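Local atomic coordinates of putative TRAP PERIPLASMIC SOLUTE BINDING PROTEIN (Haemophilus influenzae, PDB entry 4PBQ), a protein that binds L-gulonate as a periplasmic solute-binding protein of the TRAP family and probably hands this or a related sugar acid to a membrane transporter. Residues E45-T50 / I252-A257; E104-F109 / K303-S308; Y141-F146 / P208-K213; N152-K157 / E286-S291. One frame throughout, in Å; residues are numbered along the deposited sequence.

Contact 1 of 4, residues E45-T50 / I252-A257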
# COMPACT_ATOMS: atom_id res chain seq x y z
N GLU A 45 -1.42 3.52 19.37
CA GLU A 45 -2.43 4.08 20.26
C GLU A 45 -3.68 3.22 20.37
O GLU A 45 -4.36 3.24 21.40
CB GLU A 45 -2.81 5.48 19.80
CG GLU A 45 -1.72 6.49 19.99
CD GLU A 45 -1.14 6.45 21.40
OE1 GLU A 45 -1.96 6.44 22.37
OE2 GLU A 45 0.11 6.40 21.51
N TYR A 46 -3.99 2.49 19.30
CA TYR A 46 -5.29 1.81 19.19
C TYR A 46 -5.16 0.29 19.12
O TYR A 46 -5.87 -0.42 19.82
CB TYR A 46 -6.10 2.35 17.99
CG TYR A 46 -6.25 3.84 18.06
CD1 TYR A 46 -6.95 4.43 19.10
CD2 TYR A 46 -5.63 4.66 17.13
CE1 TYR A 46 -7.04 5.80 19.20
CE2 TYR A 46 -5.72 6.03 17.23
CZ TYR A 46 -6.43 6.59 18.25
OH TYR A 46 -6.52 7.95 18.34
N PHE A 47 -4.24 -0.23 18.31
CA PHE A 47 -4.13 -1.67 18.16
C PHE A 47 -3.39 -2.25 19.36
O PHE A 47 -3.93 -3.08 20.10
CB PHE A 47 -3.42 -2.05 16.85
CG PHE A 47 -3.50 -3.50 16.53
CD1 PHE A 47 -4.74 -4.09 16.24
CD2 PHE A 47 -2.36 -4.29 16.50
CE1 PHE A 47 -4.84 -5.46 15.97
CE2 PHE A 47 -2.45 -5.65 16.20
CZ PHE A 47 -3.69 -6.24 15.93
N LYS A 48 -2.16 -1.79 19.57
CA LYS A 48 -1.30 -2.28 20.64
C LYS A 48 -1.93 -2.03 22.00
O LYS A 48 -2.08 -2.94 22.80
CB LYS A 48 0.05 -1.57 20.57
CG LYS A 48 1.01 -1.92 21.68
CD LYS A 48 2.34 -1.19 21.46
CE LYS A 48 3.28 -1.32 22.65
NZ LYS A 48 3.82 -2.68 22.79
N LYS A 49 -2.31 -0.79 22.26
CA LYS A 49 -2.87 -0.48 23.57
C LYS A 49 -4.14 -1.26 23.86
O LYS A 49 -4.32 -1.74 24.97
CB LYS A 49 -3.13 1.02 23.72
CG LYS A 49 -1.92 1.78 24.14
CD LYS A 49 -2.25 3.24 24.47
CE LYS A 49 -0.96 4.03 24.67
NZ LYS A 49 -1.21 5.45 24.98
N THR A 50 -5.06 -1.35 22.91
CA THR A 50 -6.30 -2.07 23.16
C THR A 50 -6.02 -3.51 23.55
O THR A 50 -6.54 -4.02 24.54
CB THR A 50 -7.24 -2.04 21.94
OG1 THR A 50 -7.64 -0.69 21.68
CG2 THR A 50 -8.48 -2.91 22.17
N ILE A 252 -11.73 -11.94 19.54
CA ILE A 252 -12.72 -10.86 19.52
C ILE A 252 -12.09 -9.54 19.98
O ILE A 252 -12.39 -8.47 19.43
CB ILE A 252 -13.91 -11.23 20.42
CG1 ILE A 252 -14.78 -12.26 19.69
CG2 ILE A 252 -14.76 -9.99 20.80
CD1 ILE A 252 -15.70 -13.04 20.63
N ILE A 253 -11.18 -9.62 20.95
CA ILE A 253 -10.47 -8.42 21.41
C ILE A 253 -9.50 -7.92 20.33
O ILE A 253 -9.41 -6.72 20.10
CB ILE A 253 -9.74 -8.67 22.73
CG1 ILE A 253 -10.79 -8.98 23.81
CG2 ILE A 253 -8.93 -7.46 23.12
CD1 ILE A 253 -10.21 -9.40 25.13
N PHE A 254 -8.79 -8.82 19.66
CA PHE A 254 -7.93 -8.45 18.54
C PHE A 254 -8.76 -7.80 17.44
O PHE A 254 -8.33 -6.84 16.83
CB PHE A 254 -7.20 -9.66 17.93
CG PHE A 254 -5.93 -10.04 18.64
CD1 PHE A 254 -5.97 -10.54 19.93
CD2 PHE A 254 -4.70 -9.88 18.01
CE1 PHE A 254 -4.79 -10.89 20.60
CE2 PHE A 254 -3.53 -10.22 18.63
CZ PHE A 254 -3.56 -10.73 19.95
N GLU A 255 -9.95 -8.34 17.19
CA GLU A 255 -10.82 -7.79 16.14
C GLU A 255 -11.35 -6.40 16.50
O GLU A 255 -11.44 -5.52 15.64
CB GLU A 255 -11.96 -8.76 15.83
CG GLU A 255 -11.46 -10.01 15.12
CD GLU A 255 -12.35 -11.25 15.33
OE1 GLU A 255 -13.35 -11.19 16.08
OE2 GLU A 255 -12.04 -12.30 14.75
N LYS A 256 -11.70 -6.20 17.77
CA LYS A 256 -12.09 -4.88 18.28
C LYS A 256 -10.96 -3.88 18.06
O LYS A 256 -11.16 -2.76 17.61
CB LYS A 256 -12.42 -4.97 19.78
CG LYS A 256 -12.76 -3.63 20.45
CD LYS A 256 -12.99 -3.78 21.99
CE LYS A 256 -13.31 -2.46 22.66
NZ LYS A 256 -13.66 -2.63 24.10
N ALA A 257 -9.76 -4.30 18.39
CA ALA A 257 -8.60 -3.43 18.25
C ALA A 257 -8.34 -3.12 16.76
O ALA A 257 -7.95 -2.00 16.41
CB ALA A 257 -7.40 -4.08 18.90
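An antiparallel helix pair, formed by helix 38-54 and the long helix 248-281, places Phe47 and Thr50 against Ala257 and Phe254. The axes of the two short segments come within 8.9 Å at 161°. Phe47 CA lies 4.8 Å from Ala257 CA, and the small side chain of Ala257 is consistent with this close approach of the backbones. Both branches of Thr50 are put to use. Its methyl stands anti to the backbone N, and from there CG2 rests 3.6 Å from Ala257 CB. The hydroxyl is bonded within its own helix, and the methyl makes the closest contact with the neighbouring one.

Phe47 packs beside it. With chi1 at -169° its ring reaches across to Ala257, CD1 standing 3.8 Å from Ala257 CB, while the carbonyl oxygen of Ala257 sits in plane at the ring's edge. Farther out, Phe47 CZ approaches Phe254 CD2 at 4.3 Å, a loose apolar contact. The two phenylalanines continue inward to the sheet beneath, Phe47 meeting Leu29 and Leu236, and Phe254 meeting Ile27 and Ile238; Phe254 also makes an edge-to-face pair with Tyr59. Two helices thus lie on the same layer of strands, as is usual in an alpha/beta domain. On the helix 38-54 side, Thr50 OG1 bonds to Tyr46 O at 2.6 Å, lying in the carbonyl plane with a C=O...O angle of 151°.

Contact 2 of 4, residues E104-F109 / K303-S308. With 2UF (L-gulonate), chain D.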
# COMPACT_ATOMS: atom_id res chain seq x y z
N GLU A 104 -5.00 -2.46 -6.29
CA GLU A 104 -4.03 -1.57 -6.91
C GLU A 104 -4.18 -1.49 -8.45
O GLU A 104 -3.36 -0.87 -9.11
CB GLU A 104 -2.61 -1.98 -6.53
CG GLU A 104 -2.23 -1.52 -5.10
CD GLU A 104 -0.87 -2.05 -4.62
OE1 GLU A 104 -0.44 -3.12 -5.12
OE2 GLU A 104 -0.22 -1.36 -3.80
N TRP A 105 -5.23 -2.06 -9.01
CA TRP A 105 -5.45 -1.88 -10.44
C TRP A 105 -5.69 -0.39 -10.71
O TRP A 105 -6.38 0.29 -9.94
CB TRP A 105 -6.61 -2.75 -10.93
CG TRP A 105 -6.27 -4.23 -10.95
CD1 TRP A 105 -5.11 -4.82 -10.53
CD2 TRP A 105 -7.13 -5.28 -11.38
NE1 TRP A 105 -5.20 -6.19 -10.68
CE2 TRP A 105 -6.43 -6.49 -11.20
CE3 TRP A 105 -8.42 -5.33 -11.90
CZ2 TRP A 105 -6.97 -7.72 -11.54
CZ3 TRP A 105 -8.96 -6.56 -12.24
CH2 TRP A 105 -8.23 -7.73 -12.06
N PRO A 106 -5.14 0.14 -11.82
CA PRO A 106 -5.16 1.60 -12.01
C PRO A 106 -6.56 2.20 -12.15
O PRO A 106 -7.44 1.61 -12.80
CB PRO A 106 -4.34 1.79 -13.29
CG PRO A 106 -3.41 0.64 -13.28
CD PRO A 106 -4.23 -0.52 -12.77
N TYR A 107 -6.79 3.33 -11.51
CA TYR A 107 -8.05 4.07 -11.63
C TYR A 107 -9.30 3.30 -11.15
O TYR A 107 -10.43 3.56 -11.57
CB TYR A 107 -8.18 4.65 -13.07
CG TYR A 107 -6.93 5.43 -13.45
CD1 TYR A 107 -6.65 6.64 -12.85
CD2 TYR A 107 -6.02 4.93 -14.38
CE1 TYR A 107 -5.47 7.36 -13.14
CE2 TYR A 107 -4.86 5.62 -14.67
CZ TYR A 107 -4.59 6.84 -14.07
OH TYR A 107 -3.44 7.54 -14.38
N LEU A 108 -9.09 2.37 -10.22
CA LEU A 108 -10.18 1.61 -9.63
C LEU A 108 -11.05 2.48 -8.72
O LEU A 108 -12.27 2.32 -8.69
CB LEU A 108 -9.62 0.42 -8.85
CG LEU A 108 -10.59 -0.69 -8.45
CD1 LEU A 108 -11.22 -1.35 -9.66
CD2 LEU A 108 -9.84 -1.70 -7.59
N PHE A 109 -10.42 3.41 -8.00
CA PHE A 109 -11.10 4.25 -7.01
C PHE A 109 -10.94 5.74 -7.30
O PHE A 109 -9.82 6.17 -7.58
CB PHE A 109 -10.52 4.03 -5.61
CG PHE A 109 -10.52 2.61 -5.16
CD1 PHE A 109 -11.64 1.80 -5.31
CD2 PHE A 109 -9.40 2.09 -4.54
CE1 PHE A 109 -11.63 0.49 -4.87
CE2 PHE A 109 -9.39 0.77 -4.09
CZ PHE A 109 -10.50 -0.03 -4.25
N LYS A 303 -5.83 1.15 -20.05
CA LYS A 303 -6.87 0.19 -20.40
C LYS A 303 -6.26 -1.14 -20.86
O LYS A 303 -6.84 -2.20 -20.66
CB LYS A 303 -7.78 0.77 -21.46
CG LYS A 303 -8.78 -0.19 -22.04
CD LYS A 303 -9.98 -0.37 -21.16
CE LYS A 303 -11.23 -0.54 -22.01
NZ LYS A 303 -11.02 -1.53 -23.10
N VAL A 304 -5.09 -1.09 -21.48
CA VAL A 304 -4.44 -2.31 -21.94
C VAL A 304 -4.24 -3.31 -20.78
O VAL A 304 -4.29 -4.52 -20.97
CB VAL A 304 -3.09 -1.99 -22.62
CG1 VAL A 304 -2.06 -1.57 -21.57
CG2 VAL A 304 -2.59 -3.17 -23.44
N LEU A 305 -4.07 -2.79 -19.56
CA LEU A 305 -3.86 -3.66 -18.41
C LEU A 305 -5.13 -4.46 -18.13
O LEU A 305 -5.07 -5.66 -17.87
CB LEU A 305 -3.46 -2.87 -17.17
CG LEU A 305 -2.22 -1.99 -17.33
CD1 LEU A 305 -2.11 -1.07 -16.13
CD2 LEU A 305 -0.99 -2.85 -17.47
N TYR A 306 -6.27 -3.77 -18.19
CA TYR A 306 -7.56 -4.38 -17.95
C TYR A 306 -7.93 -5.35 -19.04
O TYR A 306 -8.48 -6.42 -18.77
CB TYR A 306 -8.64 -3.31 -17.82
CG TYR A 306 -8.63 -2.61 -16.48
CD1 TYR A 306 -7.83 -1.49 -16.25
CD2 TYR A 306 -9.43 -3.06 -15.45
CE1 TYR A 306 -7.82 -0.86 -14.99
CE2 TYR A 306 -9.42 -2.46 -14.22
CZ TYR A 306 -8.62 -1.35 -13.99
OH TYR A 306 -8.69 -0.79 -12.73
N ASP A 307 -7.61 -4.99 -20.29
CA ASP A 307 -7.86 -5.92 -21.38
C ASP A 307 -7.22 -7.26 -21.07
O ASP A 307 -7.80 -8.34 -21.29
CB ASP A 307 -7.30 -5.40 -22.69
CG ASP A 307 -8.00 -4.14 -23.17
OD1 ASP A 307 -9.14 -3.86 -22.71
OD2 ASP A 307 -7.40 -3.43 -24.00
N SER A 308 -5.99 -7.19 -20.58
CA SER A 308 -5.24 -8.39 -20.26
C SER A 308 -5.86 -9.10 -19.04
O SER A 308 -6.00 -10.32 -19.04
CB SER A 308 -3.77 -8.03 -20.04
OG SER A 308 -3.00 -9.16 -19.70
O6A 2UF D . 7.79 -0.57 -2.04
C6 2UF D . 6.80 0.07 -2.43
O6B 2UF D . 6.82 0.98 -3.27
C5 2UF D . 5.45 -0.28 -1.77
O5 2UF D . 4.64 0.88 -1.79
C4 2UF D . 4.75 -1.43 -2.52
O4 2UF D . 5.52 -2.63 -2.39
C3 2UF D . 3.32 -1.62 -1.95
O3 2UF D . 3.30 -1.73 -0.49
C2 2UF D . 2.66 -2.88 -2.54
O2 2UF D . 1.28 -2.74 -2.22
C1 2UF D . 2.77 -2.93 -4.10
O1 2UF D . 1.98 -4.04 -4.55
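A chi1 of -77° sets CG of Tyr306 beside its backbone N, from where the ring reaches Trp105 and Pro106; Trp105 takes a similar first torsion and turns its indole to meet it. The phenol end makes the polar bond of the contact: Tyr306 OH donates to Pro106 O at 2.7 Å. That oxygen lies in the plane of the phenol ring at its edge, yet the hydroxyl stands 36° out of the carbonyl plane, so the bond does not follow a lone pair. Pro106 O belongs to the central peptide of a type II turn running from Trp105 to Leu108, and the tyrosine thereby holds that peptide.

Alongside, the edge of the Trp105 six-membered ring points at the face of Tyr306 in an offset edge-to-face pair, with planes at 87° and centroids 5.8 Å apart. Pro106 CG packs on Leu305 CD1 at 3.6 Å, the two side chains crossing at about a right angle. Just ahead of the turn, Glu104 grips L-gulonate with both carboxylate oxygens: ligand O1 donates to Glu104 OE1 at 2.7 Å and ligand O2 to Glu104 OE2 at 2.6 Å, OE2 being shared with Ser232. The turn thus lies between sugar site and helix 292-312, with Trp105 also touching Leu173 of helix 172-180, and Val320 of helix 316-326, and stacking on Phe309.

Contact 3 of 4, residues Y141-F146 / P208-K213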
# COMPACT_ATOMS: atom_id res chain seq x y z
N TYR A 141 -8.10 -3.53 6.44
CA TYR A 141 -7.61 -2.74 5.33
C TYR A 141 -7.44 -1.28 5.76
O TYR A 141 -8.45 -0.58 6.03
CB TYR A 141 -8.63 -2.75 4.21
CG TYR A 141 -8.76 -4.04 3.43
CD1 TYR A 141 -7.84 -4.38 2.44
CD2 TYR A 141 -9.84 -4.88 3.65
CE1 TYR A 141 -7.99 -5.56 1.72
CE2 TYR A 141 -10.01 -6.04 2.92
CZ TYR A 141 -9.09 -6.37 1.95
OH TYR A 141 -9.25 -7.53 1.24
N GLY A 142 -6.19 -0.84 5.84
CA GLY A 142 -5.87 0.54 6.09
C GLY A 142 -5.39 1.23 4.83
O GLY A 142 -5.32 0.63 3.76
N MSE A 143 -4.99 2.49 4.98
CA MSE A 143 -4.61 3.33 3.85
C MSE A 143 -3.14 3.71 3.86
O MSE A 143 -2.59 4.17 4.87
CB MSE A 143 -5.49 4.60 3.86
CG MSE A 143 -5.01 5.72 2.98
SE MSE A 143 -6.12 7.33 3.01
CE MSE A 143 -4.77 8.62 2.57
N ASN A 144 -2.47 3.47 2.73
CA ASN A 144 -1.22 4.14 2.46
C ASN A 144 -1.47 5.30 1.50
O ASN A 144 -0.95 6.39 1.68
CB ASN A 144 -0.17 3.14 1.94
CG ASN A 144 0.39 2.28 3.04
OD1 ASN A 144 0.44 2.71 4.18
ND2 ASN A 144 0.79 1.07 2.72
N GLY A 145 -2.31 5.07 0.48
CA GLY A 145 -2.86 6.16 -0.30
C GLY A 145 -2.67 6.04 -1.80
O GLY A 145 -2.07 5.06 -2.29
N PHE A 146 -3.20 7.02 -2.51
CA PHE A 146 -2.93 7.10 -3.94
C PHE A 146 -1.47 7.35 -4.21
O PHE A 146 -0.83 8.15 -3.54
CB PHE A 146 -3.77 8.17 -4.59
CG PHE A 146 -5.21 7.79 -4.73
CD1 PHE A 146 -5.64 7.03 -5.81
CD2 PHE A 146 -6.13 8.17 -3.78
CE1 PHE A 146 -6.97 6.68 -5.95
CE2 PHE A 146 -7.47 7.83 -3.89
CZ PHE A 146 -7.90 7.09 -4.97
N PRO A 208 2.81 6.85 -2.40
CA PRO A 208 1.93 7.89 -1.86
C PRO A 208 2.72 9.09 -1.34
O PRO A 208 3.90 8.95 -0.97
CB PRO A 208 1.17 7.17 -0.74
CG PRO A 208 1.27 5.71 -1.09
CD PRO A 208 2.62 5.56 -1.73
N TYR A 209 2.05 10.24 -1.26
CA TYR A 209 2.66 11.46 -0.71
C TYR A 209 3.34 11.22 0.64
O TYR A 209 4.45 11.70 0.86
CB TYR A 209 1.61 12.58 -0.54
CG TYR A 209 1.40 13.42 -1.77
CD1 TYR A 209 2.38 14.28 -2.23
CD2 TYR A 209 0.20 13.38 -2.45
CE1 TYR A 209 2.16 15.08 -3.36
CE2 TYR A 209 -0.01 14.14 -3.58
CZ TYR A 209 0.96 15.00 -4.02
OH TYR A 209 0.71 15.76 -5.15
N MSE A 210 2.67 10.52 1.57
CA MSE A 210 3.24 10.41 2.91
C MSE A 210 4.54 9.64 2.90
O MSE A 210 5.48 10.04 3.59
CB MSE A 210 2.27 9.81 3.92
CG MSE A 210 1.05 10.69 4.12
SE MSE A 210 -0.10 10.07 5.57
CE MSE A 210 -0.93 8.57 4.67
N LEU A 211 4.64 8.58 2.10
CA LEU A 211 5.90 7.88 1.96
C LEU A 211 7.01 8.79 1.40
O LEU A 211 8.15 8.79 1.89
CB LEU A 211 5.71 6.65 1.06
CG LEU A 211 6.84 5.64 0.83
CD1 LEU A 211 8.00 6.16 -0.03
CD2 LEU A 211 7.33 5.14 2.14
N ILE A 212 6.70 9.57 0.38
CA ILE A 212 7.66 10.49 -0.21
C ILE A 212 8.22 11.47 0.82
O ILE A 212 9.42 11.76 0.81
CB ILE A 212 7.02 11.20 -1.41
CG1 ILE A 212 6.82 10.16 -2.51
CG2 ILE A 212 7.90 12.34 -1.92
CD1 ILE A 212 5.99 10.66 -3.69
N LYS A 213 7.40 11.94 1.75
CA LYS A 213 7.91 12.82 2.80
C LYS A 213 8.68 12.01 3.84
O LYS A 213 9.80 12.37 4.20
CB LYS A 213 6.80 13.58 3.51
CG LYS A 213 7.36 14.61 4.51
CD LYS A 213 6.33 15.17 5.46
CE LYS A 213 7.03 15.98 6.52
NZ LYS A 213 6.13 16.53 7.59
O HOH W 1 -0.17 9.44 1.34
O HOH W 2 -0.88 10.27 -1.87
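The flat peptide carbonyls of Asn144, Gly145 and Phe146 in strand 136-151 bring their oxygens to the puckered ring of Pro208, whereas the Phe146 ring pairs edge-to-face with Phe231. Pro208 CB lies 3.3 Å from Asn144 O, and Pro208 CG lies 3.6 Å from Gly145 O. Pro208 CA offers its hydrogen to Phe146 O at 3.2 Å, a CA-H...O contact with 143° at the hydrogen.

Pro208 is the N-cap residue of helix 209-214, whose first turn has amides with no earlier turn to bond to. Two waters serve them. One accepts from Met210 N at 3.0 Å and also bridges to Asn144 O; the other accepts from Tyr209 N at 3.0 Å and reaches Phe146 O at 2.7 Å. Met210, a selenomethionine, bends at chi3 (-76°), which brings its CE to 3.7 Å from Asn144 O and close to CE of the selenomethionine Met143.

The strand and helix segments run at 85° to each other. Asn144 and Gly145 both face Ser232 on the adjacent strand, a classic beta bulge, in which the side-chain-free Gly145 lets Pro208 come near. At their nearest atoms the Asn144 side chain and L-gulonate are about 5 Å apart, and Arg147 and Asn207 of the pocket follow and precede the two segments: a bulged strand and a helix start beside the sugar-acid site.

Contact 4 of 4, residues N152-K157 / E286-S291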
# COMPACT_ATOMS: atom_id res chain seq x y z
N ASN A 152 13.27 13.42 -11.08
CA ASN A 152 14.25 14.46 -11.34
C ASN A 152 13.87 15.28 -12.56
O ASN A 152 14.39 16.36 -12.77
CB ASN A 152 15.63 13.87 -11.61
CG ASN A 152 16.22 13.16 -10.42
OD1 ASN A 152 15.95 13.52 -9.28
ND2 ASN A 152 17.03 12.16 -10.68
N LYS A 153 12.97 14.71 -13.37
CA LYS A 153 12.59 15.29 -14.65
C LYS A 153 11.14 15.79 -14.60
O LYS A 153 10.27 15.08 -14.13
CB LYS A 153 12.69 14.22 -15.76
CG LYS A 153 14.12 13.73 -16.08
CD LYS A 153 14.07 12.59 -17.12
CE LYS A 153 15.46 12.06 -17.49
NZ LYS A 153 15.38 10.70 -18.18
N LYS A 154 10.87 16.98 -15.12
CA LYS A 154 9.51 17.48 -15.17
C LYS A 154 8.64 16.62 -16.11
O LYS A 154 9.04 16.31 -17.22
CB LYS A 154 9.52 18.95 -15.58
CG LYS A 154 8.16 19.53 -15.86
CD LYS A 154 8.25 20.99 -16.33
CE LYS A 154 8.14 21.95 -15.17
NZ LYS A 154 8.01 23.37 -15.64
N LEU A 155 7.46 16.24 -15.63
CA LEU A 155 6.51 15.49 -16.44
C LEU A 155 5.16 16.21 -16.45
O LEU A 155 4.51 16.33 -15.41
CB LEU A 155 6.33 14.07 -15.90
CG LEU A 155 7.61 13.30 -15.58
CD1 LEU A 155 7.26 12.04 -14.81
CD2 LEU A 155 8.39 12.97 -16.86
N GLU A 156 4.72 16.69 -17.61
CA GLU A 156 3.44 17.41 -17.67
C GLU A 156 2.59 17.02 -18.87
O GLU A 156 1.51 17.57 -19.07
CB GLU A 156 3.67 18.93 -17.63
CG GLU A 156 4.54 19.46 -18.74
CD GLU A 156 5.16 20.84 -18.41
OE1 GLU A 156 6.14 21.21 -19.08
OE2 GLU A 156 4.67 21.54 -17.50
N LYS A 157 3.08 16.06 -19.65
CA LYS A 157 2.30 15.52 -20.75
C LYS A 157 2.79 14.10 -21.03
O LYS A 157 3.89 13.72 -20.63
CB LYS A 157 2.43 16.39 -22.00
CG LYS A 157 3.83 16.44 -22.57
CD LYS A 157 3.95 17.38 -23.76
CE LYS A 157 5.39 17.50 -24.24
NZ LYS A 157 6.30 18.18 -23.24
N GLU A 286 8.41 20.87 -6.65
CA GLU A 286 7.41 21.38 -7.59
C GLU A 286 6.36 20.32 -7.84
O GLU A 286 6.64 19.25 -8.39
CB GLU A 286 8.09 21.79 -8.88
CG GLU A 286 9.27 22.67 -8.64
CD GLU A 286 9.30 23.86 -9.56
OE1 GLU A 286 8.81 23.73 -10.71
OE2 GLU A 286 9.82 24.92 -9.12
N ILE A 287 5.14 20.62 -7.41
CA ILE A 287 4.03 19.69 -7.54
C ILE A 287 3.29 20.00 -8.83
O ILE A 287 2.83 21.12 -9.04
CB ILE A 287 3.07 19.78 -6.34
CG1 ILE A 287 3.74 19.22 -5.07
CG2 ILE A 287 1.83 18.97 -6.59
CD1 ILE A 287 2.79 19.03 -3.89
N ILE A 288 3.23 19.03 -9.72
CA ILE A 288 2.53 19.19 -10.98
C ILE A 288 1.18 18.47 -10.88
O ILE A 288 1.13 17.27 -10.59
CB ILE A 288 3.40 18.64 -12.13
CG1 ILE A 288 4.65 19.53 -12.26
CG2 ILE A 288 2.62 18.58 -13.43
CD1 ILE A 288 5.72 19.00 -13.19
N VAL A 289 0.09 19.21 -11.03
CA VAL A 289 -1.22 18.56 -11.15
C VAL A 289 -1.49 18.33 -12.63
O VAL A 289 -1.49 19.28 -13.41
CB VAL A 289 -2.32 19.41 -10.53
CG1 VAL A 289 -3.66 18.67 -10.61
CG2 VAL A 289 -1.98 19.76 -9.08
N PRO A 290 -1.67 17.06 -13.05
CA PRO A 290 -1.80 16.81 -14.48
C PRO A 290 -2.98 17.55 -15.08
O PRO A 290 -4.02 17.69 -14.44
CB PRO A 290 -2.02 15.30 -14.57
CG PRO A 290 -1.36 14.76 -13.35
CD PRO A 290 -1.59 15.80 -12.28
N SER A 291 -2.81 18.01 -16.31
CA SER A 291 -3.90 18.61 -17.05
C SER A 291 -4.98 17.57 -17.35
O SER A 291 -4.74 16.37 -17.24
CB SER A 291 -3.38 19.17 -18.37
OG SER A 291 -2.84 18.12 -19.16
O HOH W 3 0.05 18.35 -16.97
O HOH W 4 -0.68 18.45 -20.92
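Ile288 reaches from the end of strand 286-288 onto the loop residues Lys154, Leu155 and Glu156. Its CB is already 4.2 Å from Leu155 O. At the first fork CG2, anti to the backbone N, comes closer to the same oxygen, 3.5 Å from Leu155 O, and also approaches Glu156 CB. The longer branch leaves by CG1, which stands beside the backbone N (chi1 -66°), and extends to CD1. This terminal methyl meets Lys154 CG at 3.7 Å, the two side chains crossing at about a right angle, and lies 3.7 Å from Leu155 O. Both branches therefore close over that carbonyl, which has no hydrogen-bonding partner in the model; burying it so probably carries some energetic cost, which the apolar contacts may offset.

At the next residue water takes over the bridging. One molecule donates to Glu156 O at 2.7 Å and accepts from Ser291 N; a second donates to Glu156 O at 3.0 Å and bonds to Ser291 OG at 2.8 Å. One carbonyl thus receives two solvent bridges to the start of the next helix, where Ser291 OG also caps Phe294 N.

Lys154 and Ile288 both lean on Tyr223 of strand 223-225, which pairs in parallel with strand 286-288, and Leu155 turns inward to Ile225 and Leu164. The loop following strand 136-151 is thereby laid against side chains of both strands, and strand 286-288 leads on through Ser291 into helix 292-312.

Overall arrangement
Along the chain, contact 3 falls within the spans of contacts 1 and 2, whereas contacts 1 and 4 interleave. Contact 3 is the most central, about 7 Å from the chain's centre, and touches contact 2 where Phe109 O meets Phe146 CE1, and contact 4 where Tyr209 OH meets Ile287 CG2. Contacts 1 and 4 lie on opposite sides of the chain's centre, about 41 Å apart between centres, yet helix 248-281 leads to strand 286-288, and this strand to helix 292-312 of contact 2. Strand 136-151 carries one segment of contact 3 and precedes one of contact 4. Contacts 2 and 3 adjoin the L-gulonate site, contact 2 through Glu104 and contact 3 through the nearby Asn144.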